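Local coordinates for protein trans-4-hydroxy-L-proline dehydratase (Clostridioides difficile 70-100-2010, PDB 6VXC) that uses a glycyl radical to dehydrate trans-4-hydroxy-L-proline to (S)-1-pyrroline-5-carboxylate in the anaerobic breakdown of hydroxyproline, at residues 519-524 with 645-650; 565-570 with 657-662. All coordinates share one frame; numbering follows the deposited sequence.

Contact 1: residues 519-524 with 645-650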
ATOM      1  N   TYR A 519      -6.313 -11.177  23.585  1.00 13.17           N
ATOM      2  CA  TYR A 519      -7.677 -11.499  23.179  1.00 13.11           C
ATOM      3  C   TYR A 519      -8.008 -10.885  21.825  1.00 13.44           C
ATOM      4  O   TYR A 519      -8.562 -11.548  20.943  1.00 11.11           O
ATOM      5  CB  TYR A 519      -8.650 -11.003  24.240  1.00 14.79           C
ATOM      6  CG  TYR A 519     -10.112 -11.215  23.908  1.00 14.26           C
ATOM      7  CD1 TYR A 519     -10.660 -12.493  23.884  1.00 16.99           C
ATOM      8  CD2 TYR A 519     -10.945 -10.138  23.663  1.00 14.73           C
ATOM      9  CE1 TYR A 519     -11.997 -12.689  23.607  1.00 17.60           C
ATOM     10  CE2 TYR A 519     -12.284 -10.315  23.383  1.00 17.09           C
ATOM     11  CZ  TYR A 519     -12.807 -11.596  23.355  1.00 20.76           C
ATOM     12  OH  TYR A 519     -14.137 -11.791  23.079  1.00 22.56           O
ATOM     13  N   MET A 520      -7.669  -9.606  21.641  1.00 13.14           N
ATOM     14  CA  MET A 520      -8.035  -8.935  20.397  1.00 11.97           C
ATOM     15  C   MET A 520      -7.266  -9.519  19.210  1.00 10.79           C
ATOM     16  O   MET A 520      -7.817  -9.652  18.108  1.00 11.45           O
ATOM     17  CB  MET A 520      -7.799  -7.426  20.546  1.00 13.76           C
ATOM     18  CG  MET A 520      -8.533  -6.548  19.529  1.00 19.73           C
ATOM     19  SD  MET A 520     -10.319  -6.851  19.430  1.00 19.86           S
ATOM     20  CE  MET A 520     -10.750  -6.653  21.147  1.00 14.84           C
ATOM     21  N   ILE A 521      -5.995  -9.868  19.417  1.00 11.98           N
ATOM     22  CA  ILE A 521      -5.231 -10.521  18.359  1.00  8.90           C
ATOM     23  C   ILE A 521      -5.813 -11.908  18.060  1.00 11.02           C
ATOM     24  O   ILE A 521      -5.954 -12.299  16.894  1.00 11.21           O
ATOM     25  CB  ILE A 521      -3.734 -10.587  18.728  1.00 11.14           C
ATOM     26  CG1 ILE A 521      -3.133  -9.173  18.891  1.00 12.13           C
ATOM     27  CG2 ILE A 521      -2.955 -11.375  17.672  1.00  9.98           C
ATOM     28  CD1 ILE A 521      -3.342  -8.272  17.698  1.00 12.36           C
ATOM     29  N   ASP A 522      -6.171 -12.667  19.099  1.00 12.13           N
ATOM     30  CA  ASP A 522      -6.814 -13.960  18.864  1.00 13.00           C
ATOM     31  C   ASP A 522      -8.068 -13.802  18.004  1.00 11.19           C
ATOM     32  O   ASP A 522      -8.289 -14.577  17.068  1.00 12.46           O
ATOM     33  CB  ASP A 522      -7.169 -14.632  20.192  1.00 11.69           C
ATOM     34  CG  ASP A 522      -6.028 -15.455  20.775  1.00 12.99           C
ATOM     35  OD1 ASP A 522      -4.978 -15.609  20.122  1.00 16.08           O
ATOM     36  OD2 ASP A 522      -6.194 -15.967  21.905  1.00 16.46           O
ATOM     37  N   ILE A 523      -8.901 -12.798  18.306  1.00 13.38           N
ATOM     38  CA  ILE A 523     -10.115 -12.565  17.522  1.00 10.56           C
ATOM     39  C   ILE A 523      -9.767 -12.278  16.067  1.00 12.08           C
ATOM     40  O   ILE A 523     -10.390 -12.815  15.143  1.00 15.15           O
ATOM     41  CB  ILE A 523     -10.937 -11.413  18.124  1.00 10.77           C
ATOM     42  CG1 ILE A 523     -11.579 -11.831  19.437  1.00 14.61           C
ATOM     43  CG2 ILE A 523     -11.997 -10.916  17.128  1.00 11.90           C
ATOM     44  CD1 ILE A 523     -12.334 -10.681  20.080  1.00 20.85           C
ATOM     45  N   LYS A 524      -8.806 -11.373  15.849  1.00 13.03           N
ATOM     46  CA  LYS A 524      -8.421 -10.975  14.495  1.00 12.19           C
ATOM     47  C   LYS A 524      -7.855 -12.154  13.712  1.00 11.15           C
ATOM     48  O   LYS A 524      -8.178 -12.345  12.539  1.00 13.62           O
ATOM     49  CB  LYS A 524      -7.406  -9.832  14.563  1.00 12.79           C
ATOM     50  CG  LYS A 524      -6.798  -9.411  13.223  1.00 14.04           C
ATOM     51  CD  LYS A 524      -7.848  -8.869  12.264  1.00 11.71           C
ATOM     52  CE  LYS A 524      -7.191  -8.267  11.021  1.00 12.21           C
ATOM     53  NZ  LYS A 524      -8.158  -8.047   9.917  1.00 11.23           N
ATOM     54  N   ASN A 645       5.594  -9.800  20.148  1.00 12.70           N
ATOM     55  CA  ASN A 645       5.525 -11.135  20.737  1.00 12.42           C
ATOM     56  C   ASN A 645       4.149 -11.762  20.575  1.00 13.01           C
ATOM     57  O   ASN A 645       4.048 -12.976  20.374  1.00 16.26           O
ATOM     58  CB  ASN A 645       5.883 -11.080  22.225  1.00 14.70           C
ATOM     59  CG  ASN A 645       7.382 -10.950  22.477  1.00 17.07           C
ATOM     60  OD1 ASN A 645       8.197 -11.463  21.727  1.00 16.51           O
ATOM     61  ND2 ASN A 645       7.737 -10.264  23.549  1.00 18.38           N
ATOM     62  N   GLU A 646       3.092 -10.961  20.636  1.00 13.34           N
ATOM     63  CA  GLU A 646       1.742 -11.502  20.545  1.00 10.77           C
ATOM     64  C   GLU A 646       1.409 -11.984  19.138  1.00 13.35           C
ATOM     65  O   GLU A 646       0.659 -12.959  18.981  1.00 14.09           O
ATOM     66  CB  GLU A 646       0.744 -10.443  20.994  1.00 11.82           C
ATOM     67  CG  GLU A 646      -0.672 -10.933  21.102  1.00 12.73           C
ATOM     68  CD  GLU A 646      -0.794 -12.064  22.084  1.00 13.64           C
ATOM     69  OE1 GLU A 646      -0.309 -11.917  23.231  1.00 17.58           O
ATOM     70  OE2 GLU A 646      -1.374 -13.095  21.699  1.00 17.35           O
ATOM     71  N   VAL A 647       1.971 -11.349  18.114  1.00 12.50           N
ATOM     72  CA  VAL A 647       1.600 -11.620  16.730  1.00 10.72           C
ATOM     73  C   VAL A 647       2.582 -12.563  16.038  1.00 10.90           C
ATOM     74  O   VAL A 647       2.169 -13.492  15.345  1.00 11.47           O
ATOM     75  CB  VAL A 647       1.445 -10.299  15.944  1.00  9.18           C
ATOM     76  CG1 VAL A 647       1.258 -10.593  14.450  1.00  9.60           C
ATOM     77  CG2 VAL A 647       0.276  -9.521  16.471  1.00  9.85           C
ATOM     78  N   THR A 648       3.887 -12.332  16.202  1.00 13.13           N
ATOM     79  CA  THR A 648       4.889 -12.936  15.322  1.00 11.13           C
ATOM     80  C   THR A 648       5.040 -14.449  15.526  1.00 11.33           C
ATOM     81  O   THR A 648       5.202 -14.933  16.649  1.00 12.00           O
ATOM     82  CB  THR A 648       6.243 -12.259  15.545  1.00 10.95           C
ATOM     83  OG1 THR A 648       6.118 -10.845  15.359  1.00 12.31           O
ATOM     84  CG2 THR A 648       7.283 -12.810  14.581  1.00 11.52           C
ATOM     85  N   GLY A 649       5.078 -15.190  14.426  1.00 14.11           N
ATOM     86  CA  GLY A 649       5.283 -16.620  14.491  1.00 16.46           C
ATOM     87  C   GLY A 649       4.012 -17.434  14.549  1.00 16.22           C
ATOM     88  O   GLY A 649       4.080 -18.659  14.467  1.00 15.10           O
ATOM     89  N   ARG A 650       2.859 -16.801  14.698  1.00 13.55           N
ATOM     90  CA  ARG A 650       1.627 -17.544  14.545  1.00 14.57           C
ATOM     91  C   ARG A 650       1.551 -18.080  13.117  1.00 14.50           C
ATOM     92  O   ARG A 650       1.887 -17.361  12.177  1.00 15.00           O
ATOM     93  CB  ARG A 650       0.411 -16.664  14.820  1.00 13.28           C
ATOM     94  CG  ARG A 650       0.286 -16.143  16.222  1.00 14.19           C
ATOM     95  CD  ARG A 650      -0.896 -15.218  16.260  1.00 13.12           C
ATOM     96  NE  ARG A 650      -1.152 -14.706  17.599  1.00 14.79           N
ATOM     97  CZ  ARG A 650      -2.213 -15.012  18.341  1.00 14.71           C
ATOM     98  NH1 ARG A 650      -3.133 -15.850  17.883  1.00 16.18           N
ATOM     99  NH2 ARG A 650      -2.354 -14.466  19.538  1.00 12.92           N
TER
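Arg650 reaches from the turn that follows helix 630-647 to Asp522 on helix 506-538, and its guanidinium group is the polar centre of the contact. Arg650 CB lies against Tyr658, and Arg650 CG passes Val647 O at 3.4 Å; the chain then runs extended through CD to NE. This lays NE against the last turn of helix 630-647, where Arg650 NE donates to Glu646 O at 2.9 Å, an almost straight bond (171°) that lies in the planes of both the carbonyl and the guanidinium. Beyond CZ the two terminal nitrogens converge end-on on a single oxygen, with Arg650 NH1 and NH2 both 2.9 Å from Asp522 OD1. That oxygen sits in the guanidinium plane, whereas the carboxylate is turned 74° against it: NH1 meets OD1 nearly in line with its C-O bond, NH2 from above the carboxylate plane. Arg650 NH2 also meets Glu646 OE2 at 2.7 Å, on the anti lone pair; Glu646 OE2 is shared with His518. Over one face of the guanidinium lies Ile521 CG2, 3.7 Å from Arg650 NH2. This methyl is anti to the backbone N (chi1 -62° places CG1 beside N), and it also touches Val647 CG2 at 3.9 Å. The other branch, Ile521 CG1, lies alongside Glu646 CG at 3.7 Å, the two chains running in opposite directions. Held at its edge by a main-chain oxygen and two carboxylates, the guanidinium has little freedom to rotate. Its positive charge probably offsets the like charges of Asp522 and Glu646, so one ionic network joins helix 506-538 to the C-terminal end of helix 630-647.

Contact 2: residues 565-570 with 657-662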
ATOM      1  N   TYR A 565       8.050 -17.534  -0.472  1.00 11.65           N
ATOM      2  CA  TYR A 565       7.907 -17.060   0.894  1.00 10.78           C
ATOM      3  C   TYR A 565       6.475 -16.608   1.131  1.00  9.36           C
ATOM      4  O   TYR A 565       5.847 -16.022   0.248  1.00 11.66           O
ATOM      5  CB  TYR A 565       8.877 -15.905   1.185  1.00  9.69           C
ATOM      6  CG  TYR A 565      10.334 -16.218   0.878  1.00 11.57           C
ATOM      7  CD1 TYR A 565      11.108 -16.985   1.755  1.00  9.63           C
ATOM      8  CD2 TYR A 565      10.934 -15.729  -0.269  1.00  9.18           C
ATOM      9  CE1 TYR A 565      12.425 -17.252   1.489  1.00 10.05           C
ATOM     10  CE2 TYR A 565      12.258 -16.001  -0.560  1.00 10.11           C
ATOM     11  CZ  TYR A 565      13.005 -16.760   0.323  1.00 10.86           C
ATOM     12  OH  TYR A 565      14.323 -17.019   0.056  1.00 13.09           O
ATOM     13  N   ASN A 566       5.978 -16.854   2.338  1.00 12.36           N
ATOM     14  CA  ASN A 566       4.608 -16.512   2.686  1.00 11.71           C
ATOM     15  C   ASN A 566       4.578 -15.924   4.085  1.00 11.01           C
ATOM     16  O   ASN A 566       5.007 -16.558   5.053  1.00 15.50           O
ATOM     17  CB  ASN A 566       3.683 -17.730   2.567  1.00 10.95           C
ATOM     18  CG  ASN A 566       3.504 -18.163   1.128  1.00 12.37           C
ATOM     19  OD1 ASN A 566       2.640 -17.653   0.420  1.00 13.34           O
ATOM     20  ND2 ASN A 566       4.353 -19.073   0.674  1.00 11.67           N
ATOM     21  N   THR A 567       4.133 -14.683   4.162  1.00 14.79           N
ATOM     22  CA  THR A 567       3.965 -13.980   5.419  1.00 13.26           C
ATOM     23  C   THR A 567       2.637 -13.239   5.392  1.00 10.75           C
ATOM     24  O   THR A 567       2.100 -12.932   4.331  1.00 12.46           O
ATOM     25  CB  THR A 567       5.120 -12.987   5.676  1.00 13.67           C
ATOM     26  OG1 THR A 567       5.211 -12.092   4.570  1.00 15.84           O
ATOM     27  CG2 THR A 567       6.451 -13.709   5.832  1.00 16.01           C
ATOM     28  N   ARG A 568       2.122 -12.951   6.585  1.00 12.22           N
ATOM     29  CA  ARG A 568       0.926 -12.150   6.792  1.00 10.54           C
ATOM     30  C   ARG A 568       1.204 -11.157   7.910  1.00 10.76           C
ATOM     31  O   ARG A 568       1.926 -11.469   8.861  1.00 10.91           O
ATOM     32  CB  ARG A 568      -0.291 -13.018   7.168  1.00 11.55           C
ATOM     33  CG  ARG A 568      -1.194 -13.357   5.986  1.00 16.05           C
ATOM     34  CD  ARG A 568      -2.295 -14.360   6.313  1.00 12.29           C
ATOM     35  NE  ARG A 568      -3.542 -13.992   5.653  1.00 12.26           N
ATOM     36  CZ  ARG A 568      -3.733 -14.053   4.337  1.00 10.99           C
ATOM     37  NH1 ARG A 568      -2.754 -14.454   3.540  1.00 12.97           N
ATOM     38  NH2 ARG A 568      -4.899 -13.713   3.821  1.00 10.98           N
ATOM     39  N   TYR A 569       0.604  -9.972   7.804  1.00  9.69           N
ATOM     40  CA  TYR A 569       0.872  -8.877   8.716  1.00 10.14           C
ATOM     41  C   TYR A 569      -0.422  -8.351   9.330  1.00 10.36           C
ATOM     42  O   TYR A 569      -1.482  -8.357   8.702  1.00 12.41           O
ATOM     43  CB  TYR A 569       1.616  -7.722   7.991  1.00  9.79           C
ATOM     44  CG  TYR A 569       3.044  -8.064   7.620  1.00 11.75           C
ATOM     45  CD1 TYR A 569       3.349  -8.758   6.448  1.00 12.47           C
ATOM     46  CD2 TYR A 569       4.092  -7.742   8.475  1.00 10.39           C
ATOM     47  CE1 TYR A 569       4.670  -9.079   6.124  1.00 12.74           C
ATOM     48  CE2 TYR A 569       5.389  -8.059   8.160  1.00 10.31           C
ATOM     49  CZ  TYR A 569       5.674  -8.726   6.994  1.00 11.71           C
ATOM     50  OH  TYR A 569       6.978  -9.037   6.705  1.00 13.91           O
ATOM     51  N   ILE A 570      -0.314  -7.891  10.568  1.00 11.14           N
ATOM     52  CA  ILE A 570      -1.296  -7.009  11.194  1.00 10.63           C
ATOM     53  C   ILE A 570      -0.588  -5.688  11.477  1.00 10.01           C
ATOM     54  O   ILE A 570       0.507  -5.681  12.040  1.00 13.32           O
ATOM     55  CB  ILE A 570      -1.891  -7.625  12.475  1.00  8.82           C
ATOM     56  CG1 ILE A 570      -2.584  -8.964  12.170  1.00  8.00           C
ATOM     57  CG2 ILE A 570      -2.868  -6.651  13.146  1.00 11.26           C
ATOM     58  CD1 ILE A 570      -3.043  -9.683  13.399  1.00  9.49           C
ATOM     59  N   GLU A 657       3.947 -17.564   8.192  1.00 13.06           N
ATOM     60  CA  GLU A 657       3.771 -17.111   9.566  1.00 10.82           C
ATOM     61  C   GLU A 657       3.383 -15.637   9.590  1.00 13.19           C
ATOM     62  O   GLU A 657       3.582 -14.898   8.620  1.00 12.56           O
ATOM     63  CB  GLU A 657       5.034 -17.318  10.401  1.00 13.57           C
ATOM     64  CG  GLU A 657       6.114 -16.314  10.096  1.00 16.52           C
ATOM     65  CD  GLU A 657       7.353 -16.445  10.984  1.00 20.01           C
ATOM     66  OE1 GLU A 657       7.392 -17.350  11.853  1.00 20.10           O
ATOM     67  OE2 GLU A 657       8.295 -15.637  10.795  1.00 19.10           O
ATOM     68  N   TYR A 658       2.834 -15.221  10.729  1.00 11.42           N
ATOM     69  CA  TYR A 658       2.488 -13.830  10.960  1.00 11.88           C
ATOM     70  C   TYR A 658       3.712 -13.046  11.403  1.00 11.29           C
ATOM     71  O   TYR A 658       4.610 -13.575  12.072  1.00 11.73           O
ATOM     72  CB  TYR A 658       1.383 -13.697  12.018  1.00 11.70           C
ATOM     73  CG  TYR A 658       0.034 -13.795  11.394  1.00 13.22           C
ATOM     74  CD1 TYR A 658      -0.546 -15.037  11.156  1.00 11.75           C
ATOM     75  CD2 TYR A 658      -0.643 -12.659  10.982  1.00 11.82           C
ATOM     76  CE1 TYR A 658      -1.761 -15.138  10.562  1.00 11.98           C
ATOM     77  CE2 TYR A 658      -1.880 -12.752  10.373  1.00 10.13           C
ATOM     78  CZ  TYR A 658      -2.427 -14.001  10.168  1.00 12.33           C
ATOM     79  OH  TYR A 658      -3.641 -14.110   9.560  1.00 15.24           O
ATOM     80  N   ARG A 659       3.756 -11.788  10.981  1.00 12.61           N
ATOM     81  CA  ARG A 659       4.774 -10.844  11.405  1.00  9.07           C
ATOM     82  C   ARG A 659       4.116  -9.477  11.589  1.00 10.94           C
ATOM     83  O   ARG A 659       2.922  -9.301  11.357  1.00 10.72           O
ATOM     84  CB  ARG A 659       5.940 -10.796  10.405  1.00  9.81           C
ATOM     85  CG  ARG A 659       6.616 -12.174  10.159  1.00 12.45           C
ATOM     86  CD  ARG A 659       7.902 -12.065   9.333  1.00 11.11           C
ATOM     87  NE  ARG A 659       8.939 -11.379  10.098  1.00 11.71           N
ATOM     88  CZ  ARG A 659       9.617 -11.925  11.101  1.00 13.25           C
ATOM     89  NH1 ARG A 659      10.543 -11.214  11.743  1.00 13.15           N
ATOM     90  NH2 ARG A 659       9.391 -13.189  11.448  1.00 11.18           N
ATOM     91  N   VAL A 660       4.915  -8.487  11.955  1.00  9.37           N
ATOM     92  CA  VAL A 660       4.401  -7.226  12.462  1.00  9.93           C
ATOM     93  C   VAL A 660       4.975  -6.085  11.628  1.00 11.74           C
ATOM     94  O   VAL A 660       6.124  -6.158  11.185  1.00 12.61           O
ATOM     95  CB  VAL A 660       4.769  -7.149  13.962  1.00 13.49           C
ATOM     96  CG1 VAL A 660       5.446  -5.897  14.344  1.00 16.21           C
ATOM     97  CG2 VAL A 660       3.551  -7.536  14.855  1.00 11.83           C
ATOM     98  N   ASP A 661       4.150  -5.066  11.356  1.00 13.95           N
ATOM     99  CA  ASP A 661       4.611  -3.795  10.797  1.00 12.99           C
ATOM    100  C   ASP A 661       3.803  -2.654  11.424  1.00 13.71           C
ATOM    101  O   ASP A 661       2.827  -2.883  12.145  1.00 15.29           O
ATOM    102  CB  ASP A 661       4.548  -3.784   9.244  1.00 10.29           C
ATOM    103  CG  ASP A 661       3.157  -4.055   8.680  1.00 13.62           C
ATOM    104  OD1 ASP A 661       2.181  -3.888   9.428  1.00 17.19           O
ATOM    105  OD2 ASP A 661       3.032  -4.422   7.467  1.00 14.25           O
ATOM    106  N   MET A 662       4.224  -1.412  11.154  1.00 11.93           N
ATOM    107  CA  MET A 662       3.688  -0.234  11.840  1.00 12.83           C
ATOM    108  C   MET A 662       3.457   0.883  10.826  1.00 12.94           C
ATOM    109  O   MET A 662       4.390   1.630  10.503  1.00 12.75           O
ATOM    110  CB  MET A 662       4.646   0.216  12.934  1.00 13.17           C
ATOM    111  CG  MET A 662       5.186  -0.953  13.746  1.00 16.61           C
ATOM    112  SD  MET A 662       4.022  -1.428  15.024  1.00 23.40           S
ATOM    113  CE  MET A 662       4.282  -0.049  16.129  1.00 14.29           C
TER
HETATM  114  O   HOH W   1       9.434  -9.075   8.105  1.00 12.46           O
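Tyr569 packs alongside Arg659 on one face of two parallel strands, while Arg568 and Tyr658 lie side by side on the other; these residues bury much of the surface of the contact. The ring of Tyr569 lies against the aliphatic base of Arg659, with Tyr569 CE2 3.6 Å from Arg659 CB. The two side chains point the same way, and a bend at chi3 (68°) swings the guanidinium of Arg659 round until its plane stands 84° from the ring. One water joins their polar ends, donating to Tyr569 OH at 2.8 Å and accepting from Arg659 NE at 3.1 Å. Arg659 NH2 meanwhile forms a salt bridge with Glu657 OE2 at 2.8 Å, which ties the arginine to its own strand. At the other end of the ring Asp661 crosses Tyr569, its OD2 3.6 Å from Tyr569 CD2 and the carboxylate tilted only 15° from the ring plane.

On the reverse face Arg568 CB sits over the Tyr658 ring in a CH-pi contact, 3.8 Å from the ring centroid. Arg568 CD then follows the ring outward to the hydroxyl, which also makes a weak hydrogen bond with Asn528. Between the two pairs the main chains are joined in parallel fashion: Arg659 N donates to Arg568 O at 2.8 Å, and Arg568 N bonds to Glu657 O. Strand 463-472 lies on the far side of strand 565-573 and completes a three-stranded parallel sheet, consistent with part of the alpha/beta barrel characteristic of glycyl radical enzymes. The side chain of Asp661 comes within about 4 Å of that of Glu456, the proton acceptor by similarity, so this strand pair runs up to the probable active site inside the barrel.

How the contacts relate
The centres of contacts 1 and 2 are 11 Å apart. Their segments alternate in sequence: 519-524 on helix 506-538, then 565-570 on strand 565-573, next 645-650 at the end of helix 630-647, and last 657-662 on strand 657-661. The contacts touch directly, since the turn after helix 630-647 probably hydrogen-bonds to strand 657-661, through Arg650 O with Tyr658 N (2.8 Å) and Gly649 N with Tyr658 O (2.9 Å). Helix 630-647 belongs to the connection between central strand 565-573 and edge strand 657-661, the pair of contact 2. Contact 1 joins it to helix 506-538, whose Ile525 packs on Ile570 and Tyr658, so both helices cover the same face of the sheet.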